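Local coordinates for protein ferric enterobactin receptor PIRA (Pseudomonas aeruginosa, PDB 5FP2) that probably takes up ferric siderophores such as ferric enterobactin across the outer membrane, working as a TonB-dependent receptor, at residues 51-55 with 171-175; 416-420 with 431-435. One frame throughout, in Å; residues are numbered along the deposited sequence.

Contact 1. Residues 51-55 with 171-175; sequences RPPVN and VFTNI
Phe-172 reaches from its strand into the bend made by Pro-52, Pro-53 and Val-54, and it has the largest share of the contact, followed by Val-54. With CG anti to the backbone N (chi1 174°), the ring stands out from the strand, and the carbonyl oxygen of Pro-53 lies over one of its faces, 3.4 Å from CZ and offset toward the rim. Pro-52 crosses the aromatic side chain at about a right angle and brings its CB to 3.6 Å from Phe-172 CE2. The segment 51-55 belongs to the plug domain that fills the barrel of TonB-dependent receptors, and 171-175 lies on the first barrel strand, 166-176, so the contact seats a plug loop against the barrel wall. Arg-186 of the next strand donates a hydrogen bond to the same Pro-53 oxygen, while Glu-59 accepts one from Val-54 N. Val-54 CG2 lies 3.8 Å from Phe-172 CZ and, further along the strand, 3.5 Å from Asn-174 CG. Asn-174 points toward the loop with CG anti to its own N (chi1 169°), and Val-54 crosses it at about a right angle, both methyls against the amide end, CG1 lying 3.8 Å from ND2.

Contact 2. Residues 416-420 with 431-435; sequences LYVED and TPGLR
Val-418 and Leu-434 form the antiparallel hydrogen-bonded pair at the middle of this contact, between strands that run 177° apart in direction. Val-418 N gives a nearly straight bond to Leu-434 O, 2.9 Å long. The return bond, from Leu-434 N to Val-418 O, is less certain because the oxygen is modelled too close to a neighbour. Two residues on, Asp-420 N bonds to Pro-432 O at 2.9 Å, again almost straight. CA-H...O contacts supplement these bonds, among them Thr-431 CA to Asp-420 O.

Side-chain packing is concentrated on the face that carries Tyr-417, Glu-419 and Arg-435. Tyr-417 CG sits between the backbone N and the carbonyl carbon (chi1 64°), while Arg-435 extends fully from CG to NE and runs obliquely past the tyrosine. Their CB atoms are 3.7 Å apart, NH1 of Arg-435 comes to 3.4 Å from Tyr-417 CD2, and the ring and guanidinium planes differ by only 11°. Beyond the non-hydrogen-bonded pair Glu-419 and Gly-433, the CG2 methyl of Thr-431 packs against the aliphatic part of Glu-419, 3.5 Å from CG. Val-418 and Leu-434 point to the other face, on the surface of the barrel, which may meet lipid.

The polar ends find partners outside the two segments. Tyr-417 OH is hydrogen-bonded to Glu-356, and Arg-435 forms salt bridges through NE with Asp-437 of its own strand and through NH1 with Glu-374 of the neighbouring strand 367-381. Glu-419 makes a long, weak ion pair with Arg-144. The two carboxylates probably balance the charge of the buried Arg-435 and restrict the rotation of its guanidinium beside the tyrosine.

Overall arrangement
From the N terminus the chain first builds the plug, and the loop between helices 45-50 and 58-61 contributes 51-55. Contact 1 closes after the rest of the plug sheet has been made, when the chain enters the barrel at strand 166-176; it therefore ties plug to wall. Contact 2 opens only much later, on strand 408-423, and closes across a short turn on strand 428-439, joining neighbouring strands of the wall itself. The two loops follow in series, neither enclosing nor crossing the other. Both reach the same 22-stranded antiparallel barrel, on opposite sides of the chain's centre, with contact centres 41 Å apart and nearest atoms about 28 Å apart.

Contact 1. Residues 51-55 with 171-175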
# COMPACT_ATOMS: atom_id res chain seq x y z
N ARG A 51 9.75 5.19 13.32
CA ARG A 51 9.90 3.75 13.22
C ARG A 51 10.50 3.38 11.85
O ARG A 51 9.85 2.72 11.02
CB ARG A 51 8.51 3.13 13.36
CG ARG A 51 8.37 1.93 14.29
CD ARG A 51 7.12 1.14 13.95
NE ARG A 51 6.76 0.18 14.98
CZ ARG A 51 6.80 -1.14 14.85
NH1 ARG A 51 7.22 -1.70 13.71
NH2 ARG A 51 6.40 -1.92 15.86
N PRO A 52 11.70 3.90 11.54
CA PRO A 52 12.36 3.56 10.30
C PRO A 52 12.36 2.08 10.02
O PRO A 52 12.94 1.33 10.78
CB PRO A 52 13.81 4.00 10.56
CG PRO A 52 13.95 4.05 12.04
CD PRO A 52 12.62 4.55 12.49
N PRO A 53 11.85 1.66 8.85
CA PRO A 53 12.02 0.27 8.46
C PRO A 53 13.46 -0.13 8.21
O PRO A 53 14.32 0.72 8.06
CB PRO A 53 11.22 0.16 7.16
CG PRO A 53 10.43 1.42 7.06
CD PRO A 53 11.20 2.45 7.80
N VAL A 54 13.71 -1.43 8.17
CA VAL A 54 15.03 -1.92 7.81
C VAL A 54 15.19 -2.07 6.29
O VAL A 54 16.21 -1.69 5.74
CB VAL A 54 15.40 -3.21 8.58
CG1 VAL A 54 16.60 -3.90 7.95
CG2 VAL A 54 15.74 -2.85 10.01
N ASN A 55 14.15 -2.55 5.62
CA ASN A 55 14.19 -2.76 4.18
C ASN A 55 13.06 -2.03 3.47
O ASN A 55 13.32 -1.12 2.69
CB ASN A 55 14.12 -4.25 3.83
CG ASN A 55 15.28 -5.03 4.39
OD1 ASN A 55 16.31 -4.45 4.77
ND2 ASN A 55 15.14 -6.34 4.47
N VAL A 171 20.62 8.50 6.00
CA VAL A 171 21.34 7.24 6.09
C VAL A 171 20.81 6.38 7.23
O VAL A 171 20.61 6.85 8.36
CB VAL A 171 22.84 7.45 6.27
CG1 VAL A 171 23.56 6.18 5.85
CG2 VAL A 171 23.30 8.64 5.44
N PHE A 172 20.64 5.10 6.94
CA PHE A 172 20.14 4.15 7.92
C PHE A 172 20.95 2.88 7.86
O PHE A 172 21.30 2.41 6.77
CB PHE A 172 18.68 3.83 7.63
CG PHE A 172 18.11 2.75 8.51
CD1 PHE A 172 18.29 1.42 8.20
CD2 PHE A 172 17.40 3.08 9.64
CE1 PHE A 172 17.75 0.43 8.99
CE2 PHE A 172 16.87 2.09 10.46
CZ PHE A 172 17.02 0.76 10.13
N THR A 173 21.19 2.29 9.02
CA THR A 173 21.97 1.08 9.09
C THR A 173 21.48 0.23 10.26
O THR A 173 21.31 0.71 11.38
CB THR A 173 23.47 1.39 9.21
OG1 THR A 173 24.18 0.21 9.58
CG2 THR A 173 23.71 2.47 10.25
N ASN A 174 21.17 -1.02 9.96
CA ASN A 174 20.70 -1.96 10.94
C ASN A 174 21.71 -3.08 11.07
O ASN A 174 21.95 -3.79 10.11
CB ASN A 174 19.36 -2.51 10.47
CG ASN A 174 18.91 -3.70 11.27
OD1 ASN A 174 18.45 -3.54 12.39
ND2 ASN A 174 19.04 -4.89 10.71
N ILE A 175 22.25 -3.26 12.26
CA ILE A 175 23.21 -4.33 12.52
C ILE A 175 22.66 -5.38 13.49
O ILE A 175 22.50 -5.11 14.69
CB ILE A 175 24.53 -3.76 13.07
CG1 ILE A 175 25.16 -2.78 12.07
CG2 ILE A 175 25.50 -4.89 13.40
CD1 ILE A 175 25.72 -1.53 12.70

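Contact 2. Residues 416-420 with 431-435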
# COMPACT_ATOMS: atom_id res chain seq x y z
N LEU A 416 -15.22 0.69 -16.60
CA LEU A 416 -15.89 1.87 -16.07
C LEU A 416 -16.17 1.63 -14.61
O LEU A 416 -16.51 0.51 -14.24
CB LEU A 416 -17.25 2.08 -16.73
CG LEU A 416 -17.32 2.61 -18.13
CD1 LEU A 416 -16.60 1.65 -19.07
CD2 LEU A 416 -18.80 2.75 -18.48
N TYR A 417 -16.27 2.72 -13.86
CA TYR A 417 -16.88 2.66 -12.54
C TYR A 417 -17.61 3.95 -12.18
O TYR A 417 -17.32 5.02 -12.71
CB TYR A 417 -15.83 2.30 -11.48
CG TYR A 417 -14.75 3.33 -11.31
CD1 TYR A 417 -14.99 4.50 -10.61
CD2 TYR A 417 -13.50 3.16 -11.92
CE1 TYR A 417 -14.00 5.47 -10.51
CE2 TYR A 417 -12.52 4.14 -11.85
CZ TYR A 417 -12.77 5.29 -11.13
OH TYR A 417 -11.81 6.26 -11.01
N VAL A 418 -18.65 3.81 -11.36
CA VAL A 418 -19.42 4.93 -10.83
C VAL A 418 -19.54 4.75 -9.33
O VAL A 418 -19.94 3.70 -8.85
CB VAL A 418 -20.85 4.95 -11.40
CG1 VAL A 418 -21.56 6.23 -10.99
CG2 VAL A 418 -20.84 4.80 -12.92
N GLU A 419 -19.13 5.77 -8.58
CA GLU A 419 -19.43 5.82 -7.17
C GLU A 419 -20.18 7.12 -7.00
O GLU A 419 -19.90 8.10 -7.69
CB GLU A 419 -18.14 5.78 -6.34
CG GLU A 419 -18.34 5.72 -4.83
CD GLU A 419 -17.06 5.97 -4.05
OE1 GLU A 419 -16.33 4.98 -3.79
OE2 GLU A 419 -16.79 7.13 -3.66
N ASP A 420 -21.22 7.09 -6.17
CA ASP A 420 -21.88 8.32 -5.78
C ASP A 420 -21.95 8.39 -4.26
O ASP A 420 -22.63 7.57 -3.63
CB ASP A 420 -23.28 8.40 -6.38
CG ASP A 420 -23.91 9.77 -6.21
OD1 ASP A 420 -23.22 10.69 -5.72
OD2 ASP A 420 -25.10 9.92 -6.54
N THR A 431 -23.33 5.48 -0.02
CA THR A 431 -22.37 5.53 -1.12
C THR A 431 -22.44 4.27 -1.96
O THR A 431 -21.66 3.34 -1.76
CB THR A 431 -20.94 5.63 -0.56
OG1 THR A 431 -20.88 6.72 0.36
CG2 THR A 431 -19.92 5.84 -1.67
N PRO A 432 -23.42 4.20 -2.87
CA PRO A 432 -23.43 3.12 -3.85
C PRO A 432 -22.40 3.32 -4.96
O PRO A 432 -21.99 4.46 -5.24
CB PRO A 432 -24.84 3.20 -4.45
CG PRO A 432 -25.23 4.63 -4.29
CD PRO A 432 -24.63 5.03 -2.97
N GLY A 433 -22.01 2.23 -5.60
CA GLY A 433 -21.12 2.28 -6.75
C GLY A 433 -21.14 0.97 -7.51
O GLY A 433 -21.47 -0.08 -6.96
N LEU A 434 -20.82 1.02 -8.80
CA LEU A 434 -20.73 -0.18 -9.61
C LEU A 434 -19.47 -0.06 -10.45
O LEU A 434 -19.08 1.03 -10.84
CB LEU A 434 -21.96 -0.28 -10.50
CG LEU A 434 -22.03 -1.42 -11.52
CD1 LEU A 434 -22.12 -2.76 -10.85
CD2 LEU A 434 -23.23 -1.21 -12.44
N ARG A 435 -18.77 -1.18 -10.67
CA ARG A 435 -17.61 -1.17 -11.53
C ARG A 435 -17.67 -2.31 -12.53
O ARG A 435 -17.64 -3.49 -12.13
CB ARG A 435 -16.32 -1.30 -10.73
CG ARG A 435 -15.06 -1.33 -11.60
CD ARG A 435 -13.79 -1.55 -10.79
NE ARG A 435 -12.61 -1.80 -11.62
CZ ARG A 435 -11.66 -0.90 -11.88
NH1 ARG A 435 -11.73 0.32 -11.38
NH2 ARG A 435 -10.62 -1.24 -12.64